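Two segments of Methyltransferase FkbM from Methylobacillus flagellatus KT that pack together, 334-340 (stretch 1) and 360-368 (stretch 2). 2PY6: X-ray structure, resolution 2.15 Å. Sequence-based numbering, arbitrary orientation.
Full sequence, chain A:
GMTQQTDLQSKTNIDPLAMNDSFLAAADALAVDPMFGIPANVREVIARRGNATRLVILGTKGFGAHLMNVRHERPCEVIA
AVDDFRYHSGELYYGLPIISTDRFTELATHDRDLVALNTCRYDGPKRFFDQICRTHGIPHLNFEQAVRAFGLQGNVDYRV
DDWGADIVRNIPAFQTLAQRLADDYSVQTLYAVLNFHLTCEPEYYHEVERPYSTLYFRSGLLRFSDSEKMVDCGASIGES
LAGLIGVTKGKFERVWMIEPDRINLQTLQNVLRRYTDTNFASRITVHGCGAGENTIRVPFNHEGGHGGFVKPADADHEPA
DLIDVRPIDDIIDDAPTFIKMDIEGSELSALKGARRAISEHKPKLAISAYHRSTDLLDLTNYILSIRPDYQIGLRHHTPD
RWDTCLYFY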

# COMPACT_ATOMS: atom_id res chain seq x y z
N ASP A 334 29.37 3.83 -35.39
CA ASP A 334 28.52 3.82 -36.55
C ASP A 334 27.75 5.14 -36.54
O ASP A 334 27.70 5.86 -35.53
CB ASP A 334 27.57 2.62 -36.52
CG ASP A 334 26.98 2.28 -37.90
OD1 ASP A 334 27.29 2.97 -38.89
OD2 ASP A 334 26.20 1.31 -37.99
N ALA A 335 27.16 5.44 -37.68
CA ALA A 335 26.35 6.60 -37.88
C ALA A 335 24.99 6.38 -37.18
O ALA A 335 24.28 5.38 -37.47
CB ALA A 335 26.18 6.83 -39.37
N PRO A 336 24.64 7.28 -36.23
CA PRO A 336 23.36 7.14 -35.57
C PRO A 336 22.22 7.75 -36.39
O PRO A 336 22.44 8.57 -37.28
CB PRO A 336 23.54 7.90 -34.24
CG PRO A 336 24.52 8.95 -34.54
CD PRO A 336 25.40 8.44 -35.70
N THR A 337 21.02 7.28 -36.08
CA THR A 337 19.79 7.77 -36.66
C THR A 337 19.01 8.61 -35.64
O THR A 337 18.11 9.34 -36.02
CB THR A 337 18.90 6.57 -37.11
OG1 THR A 337 18.54 5.77 -35.97
CG2 THR A 337 19.62 5.69 -38.15
N PHE A 338 19.38 8.53 -34.35
CA PHE A 338 18.69 9.22 -33.28
C PHE A 338 19.61 9.45 -32.09
O PHE A 338 20.32 8.53 -31.66
CB PHE A 338 17.48 8.36 -32.85
CG PHE A 338 16.65 8.95 -31.75
CD1 PHE A 338 16.18 10.27 -31.83
CD2 PHE A 338 16.23 8.17 -30.69
CE1 PHE A 338 15.41 10.81 -30.85
CE2 PHE A 338 15.44 8.71 -29.68
CZ PHE A 338 15.02 10.04 -29.76
N ILE A 339 19.64 10.69 -31.61
CA ILE A 339 20.35 11.02 -30.37
C ILE A 339 19.34 11.62 -29.35
O ILE A 339 18.72 12.67 -29.57
CB ILE A 339 21.58 11.96 -30.57
CG1 ILE A 339 22.59 11.34 -31.54
CG2 ILE A 339 22.29 12.24 -29.20
CD1 ILE A 339 23.61 12.29 -32.07
N LYS A 340 19.16 10.87 -28.26
CA LYS A 340 18.37 11.30 -27.12
C LYS A 340 19.41 11.81 -26.13
O LYS A 340 20.46 11.16 -25.96
CB LYS A 340 17.59 10.12 -26.53
CG LYS A 340 16.98 10.41 -25.09
CD LYS A 340 17.99 10.00 -24.00
CE LYS A 340 17.53 10.18 -22.66
NZ LYS A 340 18.25 9.23 -21.81
N GLU A 360 27.38 15.33 -40.15
CA GLU A 360 27.50 14.42 -41.28
C GLU A 360 26.26 13.59 -41.59
O GLU A 360 25.98 13.37 -42.76
CB GLU A 360 28.68 13.49 -41.08
CG GLU A 360 30.01 14.22 -41.06
CD GLU A 360 31.20 13.28 -40.76
OE1 GLU A 360 31.03 12.04 -40.81
OE2 GLU A 360 32.28 13.81 -40.46
N HIS A 361 25.51 13.18 -40.57
CA HIS A 361 24.36 12.28 -40.75
C HIS A 361 22.94 12.77 -40.41
O HIS A 361 21.97 12.04 -40.67
CB HIS A 361 24.64 11.01 -39.99
CG HIS A 361 25.90 10.35 -40.43
ND1 HIS A 361 26.03 9.78 -41.67
CD2 HIS A 361 27.11 10.22 -39.82
CE1 HIS A 361 27.26 9.31 -41.80
NE2 HIS A 361 27.94 9.58 -40.70
N LYS A 362 22.83 13.95 -39.82
CA LYS A 362 21.57 14.54 -39.47
C LYS A 362 20.64 13.55 -38.80
O LYS A 362 19.54 13.28 -39.28
CB LYS A 362 20.89 15.11 -40.71
CG LYS A 362 19.76 16.08 -40.40
CD LYS A 362 18.93 16.38 -41.63
CE LYS A 362 17.67 17.11 -41.29
NZ LYS A 362 16.81 17.11 -42.47
N PRO A 363 21.07 13.01 -37.66
CA PRO A 363 20.14 12.13 -36.99
C PRO A 363 19.01 12.96 -36.34
O PRO A 363 19.17 14.18 -36.12
CB PRO A 363 21.00 11.49 -35.93
CG PRO A 363 22.07 12.43 -35.67
CD PRO A 363 22.30 13.22 -36.90
N LYS A 364 17.90 12.30 -36.07
CA LYS A 364 16.85 12.91 -35.29
C LYS A 364 17.46 13.18 -33.92
O LYS A 364 18.35 12.44 -33.47
CB LYS A 364 15.65 11.98 -35.13
CG LYS A 364 14.91 11.61 -36.37
CD LYS A 364 13.74 10.64 -36.10
CE LYS A 364 14.15 9.26 -35.65
NZ LYS A 364 14.82 8.55 -36.73
N LEU A 365 17.02 14.24 -33.26
CA LEU A 365 17.52 14.55 -31.93
C LEU A 365 16.36 14.87 -31.00
O LEU A 365 15.38 15.55 -31.39
CB LEU A 365 18.45 15.79 -31.93
CG LEU A 365 19.60 15.89 -32.94
CD1 LEU A 365 20.24 17.27 -32.90
CD2 LEU A 365 20.66 14.83 -32.69
N ALA A 366 16.50 14.41 -29.77
CA ALA A 366 15.58 14.76 -28.67
C ALA A 366 16.49 15.24 -27.57
O ALA A 366 17.18 14.43 -26.91
CB ALA A 366 14.76 13.60 -28.24
N ILE A 367 16.53 16.57 -27.36
CA ILE A 367 17.50 17.19 -26.43
C ILE A 367 16.77 17.85 -25.27
O ILE A 367 15.99 18.80 -25.49
CB ILE A 367 18.39 18.22 -27.18
CG1 ILE A 367 18.97 17.65 -28.49
CG2 ILE A 367 19.54 18.69 -26.29
CD1 ILE A 367 19.92 16.42 -28.33
N SER A 368 16.98 17.35 -24.05
CA SER A 368 16.26 17.90 -22.89
C SER A 368 16.71 19.35 -22.76
O SER A 368 17.90 19.66 -22.89
CB SER A 368 16.53 17.09 -21.64
OG SER A 368 17.84 17.28 -21.24
O HOH W 1 21.08 9.53 -39.42
O HOH W 2 16.72 9.50 -38.50

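The contact begins in a loop and ends in parallel β-sheet. Asp334 does not touch the second stretch; its side chain instead accepts a hydrogen bond from the next backbone amide, Ala335 N to Asp334 OD1, 2.8 Å. Ala335 points its small methyl at the helix end, and Ala335 CB lies 3.4 Å from the centroid of the His361 ring, only 7° off the ring normal. This is a CH-π contact over the imidazole face, and a methyl suits so close an approach.

Pro336 has no amide hydrogen to give, but its carbonyl is well used: one water donates to both Pro336 O (2.7 Å) and His361 O (2.9 Å), bridging the two backbones. Pro336 CG lies 4.4 Å from Pro363 CG.

Thr337 turns its CB away, and its backbone makes the contact; its OG1 is hydrogen-bonded elsewhere in the structure, which suits a side chain so directed. Thr337 O accepts from Lys364 N at 3.0 Å, opening the sheet's hydrogen-bond ladder, and more weakly from Lys364 NZ at 3.5 Å. A second water reinforces the latter link, donating to Thr337 O and accepting from Lys364 NZ, each at 2.8 Å.

At Phe338 the parallel strands come into register. Phe338 CA approaches Lys364 O at 3.2 Å in a CA-H···O contact, while its flat ring shares a sheet face with Lys364 and Ala366. There Phe338 CE1 packs 3.9 Å from Ala366 CB, an apolar contact between the aromatic ring and a small methyl.

Ile339 then straddles Leu365 in the usual parallel pattern: Ile339 N donates to Lys364 O (2.9 Å), and Ile339 O accepts from Ala366 N (2.8 Å), both nearly straight. On the face shared with Leu365, Ile339 CB lies 3.7 Å from Leu365 CD2 and Ile339 CD1 3.9 Å from Pro363 CG; the β-branched, apolar chain suits a buried strand position.

Lys340 pairs with Ala366, and Lys340 CA makes a CA-H···O contact with Ala366 O, 3.4 Å; a hydrogen bond elsewhere satisfies the amine of this buried lysine.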